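Local coordinates for bartonella effector protein (Bep) substrate of VirB T4SS (Bartonella sp. AR 15-3, PDB 4M16) that probably transfers AMP from ATP to tyrosine or threonine hydroxyls of target proteins through this N-terminal Fic domain of a bacterial effector, at residues F85-D88 / D89-A93; Q205-K208 / S209-E212; A125-S128 / N129-G132. All coordinates share one frame; numbering follows the deposited sequence.

Contact 1 of 3, residues F85-D88 / D89-A93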
loop_
_atom_site.group_PDB
_atom_site.type_symbol
_atom_site.label_atom_id
_atom_site.label_comp_id
_atom_site.label_asym_id
_atom_site.label_seq_id
_atom_site.Cartn_x
_atom_site.Cartn_y
_atom_site.Cartn_z
ATOM N N PHE A 85 17.784 -0.912 -8.317
ATOM C CA PHE A 85 17.233 -2.115 -8.912
ATOM C C PHE A 85 17.884 -2.485 -10.270
ATOM O O PHE A 85 17.836 -1.719 -11.235
ATOM C CB PHE A 85 15.728 -2.071 -9.065
ATOM C CG PHE A 85 15.191 -3.384 -9.510
ATOM C CD1 PHE A 85 15.129 -4.434 -8.614
ATOM C CD2 PHE A 85 14.909 -3.634 -10.846
ATOM C CE1 PHE A 85 14.706 -5.701 -9.002
ATOM C CE2 PHE A 85 14.472 -4.895 -11.250
ATOM C CZ PHE A 85 14.393 -5.929 -10.345
ATOM N N ALA A 86 18.486 -3.666 -10.316
ATOM C CA ALA A 86 19.165 -4.147 -11.526
ATOM C C ALA A 86 18.183 -4.911 -12.418
ATOM O O ALA A 86 17.822 -6.053 -12.105
ATOM C CB ALA A 86 20.341 -5.049 -11.138
ATOM N N PHE A 87 17.742 -4.296 -13.505
ATOM C CA PHE A 87 16.872 -4.953 -14.501
ATOM C C PHE A 87 17.664 -5.974 -15.306
ATOM O O PHE A 87 18.871 -5.836 -15.508
ATOM C CB PHE A 87 16.251 -3.926 -15.487
ATOM C CG PHE A 87 15.007 -3.185 -14.975
ATOM C CD1 PHE A 87 13.749 -3.801 -15.072
ATOM C CD2 PHE A 87 15.070 -1.904 -14.405
ATOM C CE1 PHE A 87 12.591 -3.180 -14.650
ATOM C CE2 PHE A 87 13.901 -1.269 -13.931
ATOM C CZ PHE A 87 12.656 -1.918 -14.070
ATOM N N ASP A 88 16.961 -6.961 -15.823
ATOM C CA ASP A 88 17.563 -7.921 -16.736
ATOM C C ASP A 88 18.131 -7.238 -17.974
ATOM O O ASP A 88 19.120 -7.721 -18.529
ATOM C CB ASP A 88 16.558 -8.999 -17.132
ATOM C CG ASP A 88 16.292 -9.998 -16.006
ATOM O OD1 ASP A 88 17.074 -10.076 -15.009
ATOM O OD2 ASP A 88 15.278 -10.726 -16.101
ATOM N N ASP A 89 17.592 -6.079 -18.369
ATOM C CA ASP A 89 18.145 -5.375 -19.518
ATOM C C ASP A 89 19.519 -4.698 -19.304
ATOM O O ASP A 89 20.073 -4.137 -20.232
ATOM C CB ASP A 89 17.129 -4.394 -20.117
ATOM C CG ASP A 89 16.840 -3.149 -19.223
ATOM O OD1 ASP A 89 17.556 -2.865 -18.239
ATOM O OD2 ASP A 89 15.884 -2.422 -19.601
ATOM N N GLY A 90 20.027 -4.734 -18.078
ATOM C CA GLY A 90 21.312 -4.166 -17.731
ATOM C C GLY A 90 21.244 -2.757 -17.179
ATOM O O GLY A 90 22.284 -2.218 -16.783
ATOM N N THR A 91 20.045 -2.147 -17.131
ATOM C CA THR A 91 19.913 -0.813 -16.553
ATOM C C THR A 91 19.670 -0.934 -15.067
ATOM O O THR A 91 19.262 -1.995 -14.564
ATOM C CB THR A 91 18.799 0.045 -17.185
ATOM O OG1 THR A 91 17.518 -0.578 -16.988
ATOM C CG2 THR A 91 19.112 0.255 -18.675
ATOM N N ILE A 92 19.969 0.155 -14.371
ATOM C CA ILE A 92 19.786 0.210 -12.940
ATOM C C ILE A 92 18.874 1.380 -12.654
ATOM O O ILE A 92 19.065 2.475 -13.178
ATOM C CB ILE A 92 21.134 0.310 -12.182
ATOM C CG1 ILE A 92 21.966 -0.946 -12.484
ATOM C CG2 ILE A 92 20.922 0.488 -10.668
ATOM C CD1 ILE A 92 23.373 -0.842 -12.017
ATOM N N ALA A 93 17.864 1.120 -11.845
ATOM C CA ALA A 93 16.815 2.073 -11.613
ATOM C C ALA A 93 16.709 2.380 -10.149
ATOM O O ALA A 93 17.094 1.569 -9.264
ATOM C CB ALA A 93 15.490 1.557 -12.162
#

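Contact 2 of 3, residues Q205-K208 / S209-E212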
loop_
_atom_site.group_PDB
_atom_site.type_symbol
_atom_site.label_atom_id
_atom_site.label_comp_id
_atom_site.label_asym_id
_atom_site.label_seq_id
_atom_site.Cartn_x
_atom_site.Cartn_y
_atom_site.Cartn_z
ATOM N N GLN A 205 -8.516 12.517 11.617
ATOM C CA GLN A 205 -9.961 12.370 11.345
ATOM C C GLN A 205 -10.292 11.994 9.906
ATOM O O GLN A 205 -11.303 11.287 9.633
ATOM C CB GLN A 205 -10.732 13.639 11.742
ATOM C CG GLN A 205 -12.222 13.476 11.634
ATOM C CD GLN A 205 -12.729 12.347 12.512
ATOM O OE1 GLN A 205 -12.511 12.354 13.732
ATOM N NE2 GLN A 205 -13.404 11.371 11.898
ATOM N N ALA A 206 -9.491 12.490 8.961
ATOM C CA ALA A 206 -9.692 12.068 7.571
ATOM C C ALA A 206 -9.653 10.521 7.449
ATOM O O ALA A 206 -10.515 9.849 6.882
ATOM C CB ALA A 206 -8.616 12.681 6.668
ATOM N N MET A 207 -8.625 9.944 8.016
ATOM C CA MET A 207 -8.464 8.504 7.896
ATOM C C MET A 207 -9.405 7.719 8.826
ATOM O O MET A 207 -9.872 6.624 8.465
ATOM C CB MET A 207 -6.992 8.214 8.186
ATOM C CG MET A 207 -6.529 6.792 7.932
ATOM S SD MET A 207 -6.726 6.312 6.233
ATOM C CE MET A 207 -5.420 7.228 5.415
ATOM N N LYS A 208 -9.720 8.262 9.996
ATOM C CA LYS A 208 -10.652 7.586 10.913
ATOM C C LYS A 208 -12.049 7.373 10.295
ATOM O O LYS A 208 -12.647 6.313 10.493
ATOM C CB LYS A 208 -10.807 8.354 12.194
ATOM C CG LYS A 208 -11.654 7.614 13.238
ATOM C CD LYS A 208 -11.596 8.322 14.573
ATOM C CE LYS A 208 -12.536 7.699 15.584
ATOM N NZ LYS A 208 -12.362 8.366 16.880
ATOM N N SER A 209 -12.564 8.364 9.562
ATOM C CA SER A 209 -13.893 8.234 8.905
ATOM C C SER A 209 -13.875 7.084 7.934
ATOM O O SER A 209 -14.804 6.272 7.911
ATOM C CB SER A 209 -14.309 9.474 8.106
ATOM O OG SER A 209 -13.859 10.628 8.760
ATOM N N LEU A 210 -12.791 6.987 7.175
ATOM C CA LEU A 210 -12.639 5.850 6.229
ATOM C C LEU A 210 -12.662 4.535 6.967
ATOM O O LEU A 210 -13.361 3.609 6.581
ATOM C CB LEU A 210 -11.376 5.957 5.401
ATOM C CG LEU A 210 -11.092 4.731 4.487
ATOM C CD1 LEU A 210 -12.119 4.682 3.354
ATOM C CD2 LEU A 210 -9.688 4.713 3.902
ATOM N N PHE A 211 -11.875 4.443 8.036
ATOM C CA PHE A 211 -11.797 3.198 8.801
ATOM C C PHE A 211 -13.130 2.802 9.457
ATOM O O PHE A 211 -13.475 1.603 9.519
ATOM C CB PHE A 211 -10.584 3.189 9.748
ATOM C CG PHE A 211 -9.344 2.685 9.057
ATOM C CD1 PHE A 211 -8.687 3.460 8.138
ATOM C CD2 PHE A 211 -8.944 1.383 9.208
ATOM C CE1 PHE A 211 -7.605 2.969 7.424
ATOM C CE2 PHE A 211 -7.860 0.891 8.513
ATOM C CZ PHE A 211 -7.165 1.683 7.635
ATOM N N GLU A 212 -13.879 3.780 9.918
ATOM C CA GLU A 212 -15.203 3.499 10.481
ATOM C C GLU A 212 -16.155 2.903 9.393
ATOM O O GLU A 212 -16.845 1.927 9.622
ATOM C CB GLU A 212 -15.762 4.745 11.145
ATOM C CG GLU A 212 -15.023 4.996 12.464
ATOM C CD GLU A 212 -15.381 6.286 13.174
ATOM O OE1 GLU A 212 -16.135 7.101 12.597
ATOM O OE2 GLU A 212 -14.880 6.500 14.320
#

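Contact 3 of 3, residues A125-S128 / N129-G132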
loop_
_atom_site.group_PDB
_atom_site.type_symbol
_atom_site.label_atom_id
_atom_site.label_comp_id
_atom_site.label_asym_id
_atom_site.label_seq_id
_atom_site.Cartn_x
_atom_site.Cartn_y
_atom_site.Cartn_z
ATOM N N ALA A 125 4.918 -5.234 16.495
ATOM C CA ALA A 125 5.414 -6.293 17.365
ATOM C C ALA A 125 5.086 -5.920 18.792
ATOM O O ALA A 125 4.617 -6.758 19.550
ATOM C CB ALA A 125 6.896 -6.540 17.193
ATOM N N SER A 126 5.272 -4.651 19.153
ATOM C CA SER A 126 5.002 -4.199 20.532
ATOM C C SER A 126 3.517 -4.348 20.894
ATOM O O SER A 126 3.174 -4.399 22.063
ATOM C CB SER A 126 5.445 -2.740 20.721
ATOM O OG SER A 126 4.501 -1.887 20.102
ATOM N N LYS A 127 2.650 -4.469 19.905
ATOM C CA LYS A 127 1.209 -4.603 20.138
ATOM C C LYS A 127 0.632 -5.931 19.694
ATOM O O LYS A 127 -0.585 -6.033 19.497
ATOM C CB LYS A 127 0.478 -3.445 19.422
ATOM C CG LYS A 127 0.852 -2.056 19.955
ATOM C CD LYS A 127 0.265 -0.926 19.099
ATOM C CE LYS A 127 0.641 0.452 19.647
ATOM N NZ LYS A 127 0.083 0.671 21.006
ATOM N N SER A 128 1.487 -6.937 19.494
ATOM C CA SER A 128 1.096 -8.256 19.048
ATOM C C SER A 128 0.126 -8.280 17.889
ATOM O O SER A 128 -0.924 -8.936 17.955
ATOM C CB SER A 128 0.500 -9.010 20.216
ATOM O OG SER A 128 1.527 -9.413 21.072
ATOM N N ASN A 129 0.485 -7.546 16.828
ATOM C CA ASN A 129 -0.312 -7.488 15.614
ATOM C C ASN A 129 -1.743 -6.922 15.876
ATOM O O ASN A 129 -2.655 -7.260 15.158
ATOM C CB ASN A 129 -0.356 -8.882 14.920
ATOM C CG ASN A 129 1.049 -9.474 14.701
ATOM O OD1 ASN A 129 1.846 -8.947 13.944
ATOM N ND2 ASN A 129 1.313 -10.591 15.323
ATOM N N LEU A 130 -1.917 -6.098 16.920
ATOM C CA LEU A 130 -3.220 -5.461 17.249
ATOM C C LEU A 130 -4.314 -6.470 17.691
ATOM O O LEU A 130 -5.538 -6.213 17.595
ATOM C CB LEU A 130 -3.734 -4.579 16.099
ATOM C CG LEU A 130 -2.802 -3.563 15.441
ATOM C CD1 LEU A 130 -3.629 -2.642 14.554
ATOM C CD2 LEU A 130 -2.073 -2.762 16.516
ATOM N N GLN A 131 -3.838 -7.569 18.213
ATOM C CA GLN A 131 -4.680 -8.636 18.773
ATOM C C GLN A 131 -5.177 -8.244 20.128
ATOM O O GLN A 131 -4.534 -7.445 20.842
ATOM C CB GLN A 131 -3.823 -9.888 18.951
ATOM C CG GLN A 131 -3.505 -10.560 17.665
ATOM C CD GLN A 131 -4.377 -11.747 17.456
ATOM O OE1 GLN A 131 -5.540 -11.813 17.950
ATOM N NE2 GLN A 131 -3.828 -12.723 16.789
ATOM N N GLY A 132 -6.318 -8.817 20.516
ATOM C CA GLY A 132 -6.860 -8.544 21.853
ATOM C C GLY A 132 -7.419 -7.151 22.113
ATOM O O GLY A 132 -7.395 -6.707 23.250
HETATM O O HOH W 1 -2.744 -5.481 20.825
#

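Contact 1 of 3, residues F85-D88 / D89-A93
Asp89 OD1 lies 3.2 Å from Phe87 CB and accepts two bonds at once from Thr91. The backbone N of Thr91 reaches it at 2.8 Å, nearly along the C-O axis, which closes an Asx turn. The Thr91 hydroxyl, OG1, donates to the syn lone pair of the same Asp89 OD1 at 2.6 Å. Thr91 OG1 can do this because it sits between its own backbone N and carbonyl carbon (chi1 62°), turned toward the carboxylate. The other oxygen of Asp89, OD2, makes a salt bridge to Lys22, whose ammonium also forms a cation-pi contact with the Phe87 ring. Carboxylate and ring run side by side, their planes 48° apart.

Within 85-88, Phe85 sets CD2 over the centre of one face of the Phe87 ring, 3.9 Å above its plane. The methyl of Ala93 meets that ring at its edge instead, with CB 3.7 Å from Phe87 CE2. Ala86 and Ile92, both exposed, point to the other face of the hairpin.

The backbone holds the loop in register. Phe85 N gives Ala93 O a short, almost straight bond of 2.7 Å, and Phe85 O takes the N-H of Ala93 in return. Farther out, Phe87 N bonds to Thr91 O while Phe87 O accepts from Gly90 N at 3.0 Å. Gly90, at phi 95°, takes the last position of the turn, where a side chain would collide with the preceding carbonyl O. The result is a two-stranded antiparallel hairpin closed by a type I turn with a G1 bulge, within the Fic-family part of the chain.

Contact 2 of 3, residues Q205-K208 / S209-E212
Phe211 rests on Met207 one turn back in helix 200-214, an i to i+4 Met-aromatic pair on the buried side of the helix. Going out along Phe211, CB lies 3.7 Å from Met207 O, the carbonyl that accepts the backbone N-H of Phe211. CD1 lies 3.4 Å from Met207 O, which sits at the ring's edge, in its plane. CE1 then reaches the sulfur, Met207 SD, at 3.7 Å. The thioether thus sits at the ring edge, 82° off the normal, and the two side chains point the same way. Beyond them the ring meets Phe146 of helix 135-152 edge-to-face and touches Leu178. Met207 SD has a second apolar neighbour in CD2 of Leu210, whose side chain also packs on Arg187 of helix 185-197.

The remaining contacts are polar. Ser209 OG, beside its backbone N (chi1 -36°), leans back to give Gln205 O a bond of 2.8 Å, so that carbonyl holds two donors, the other being Ser209 N. Lys208 runs extended across Glu212, but its ammonium nitrogen NZ stays 4.0 Å from Glu212 OE2, too far apart to count as a salt bridge.

Contact 3 of 3, residues A125-S128 / N129-G132
Lys127 and Leu130 meet across a helix-ending turn on the surface, where helix 110-126 stops and the loop toward helix 135-152 begins. The stop is a Schellman motif. Ser128, with positive phi, is its C-prime residue: Ser128 N returns to Ala125 O, and Asn129 N to Leu124 O. Asn129 and Leu130 keep phi positive too, so the chain continues turning for two residues after the helix has closed.

Two backbone bonds fasten this turn. Leu130 N donates to Lys127 O at 2.9 Å, coming from above the carbonyl plane, and Gln131 N donates in the same manner to Ser128 O at 3.2 Å. The latter oxygen also has the aliphatic part of Gln131 against it, with Gln131 CG 3.1 Å from Ser128 O. A water then joins the two ends of the turn: it donates to Lys127 O at 2.6 Å and to Gln131 O at 2.7 Å, so the Lys127 carbonyl is held by a backbone N-H and a water together.

The apolar part is small. Leu130 CD2 nestles against the stem of the lysine, 3.9 Å from both CB and CD of Lys127. In the lysine, CG lies anti to the carbonyl carbon and the chain runs on extended (chi2 172°), which lays CB and CD both against the one methyl; the bend at chi4 (-63°) then turns the ammonium toward Glu141, a long and weak ion pair.

Asn129 OD1 accepts from the backbone N of Phe57, tying the turn to the chain just ahead of helix 59-70. Leu130 is the buried residue here, and its side chain packs on Phe138, Glu141, Thr142 and Leu145 of helix 135-152.

How the contacts relate
All three contacts are local but differently set. Contact 1, a hairpin tip, and contact 3, a helix end, both belong to the Fic-family part of the chain but lie about 38 Å apart between centres. Contacts 1 and 2, on opposite sides of the chain's centre, are each partly buried, with three buried residues apiece, whereas contact 3 lies at the surface with Leu130 its buried residue. Contacts 2 and 3 approach to about 8 Å between nearest atoms without touching, and both pack side chains on helix 135-152, including its Thr142. Their chemistry follows place: carboxylate, hydroxyl and aromatic groups at contact 1, sulfur and ring at contact 2, and chiefly backbone and water at contact 3.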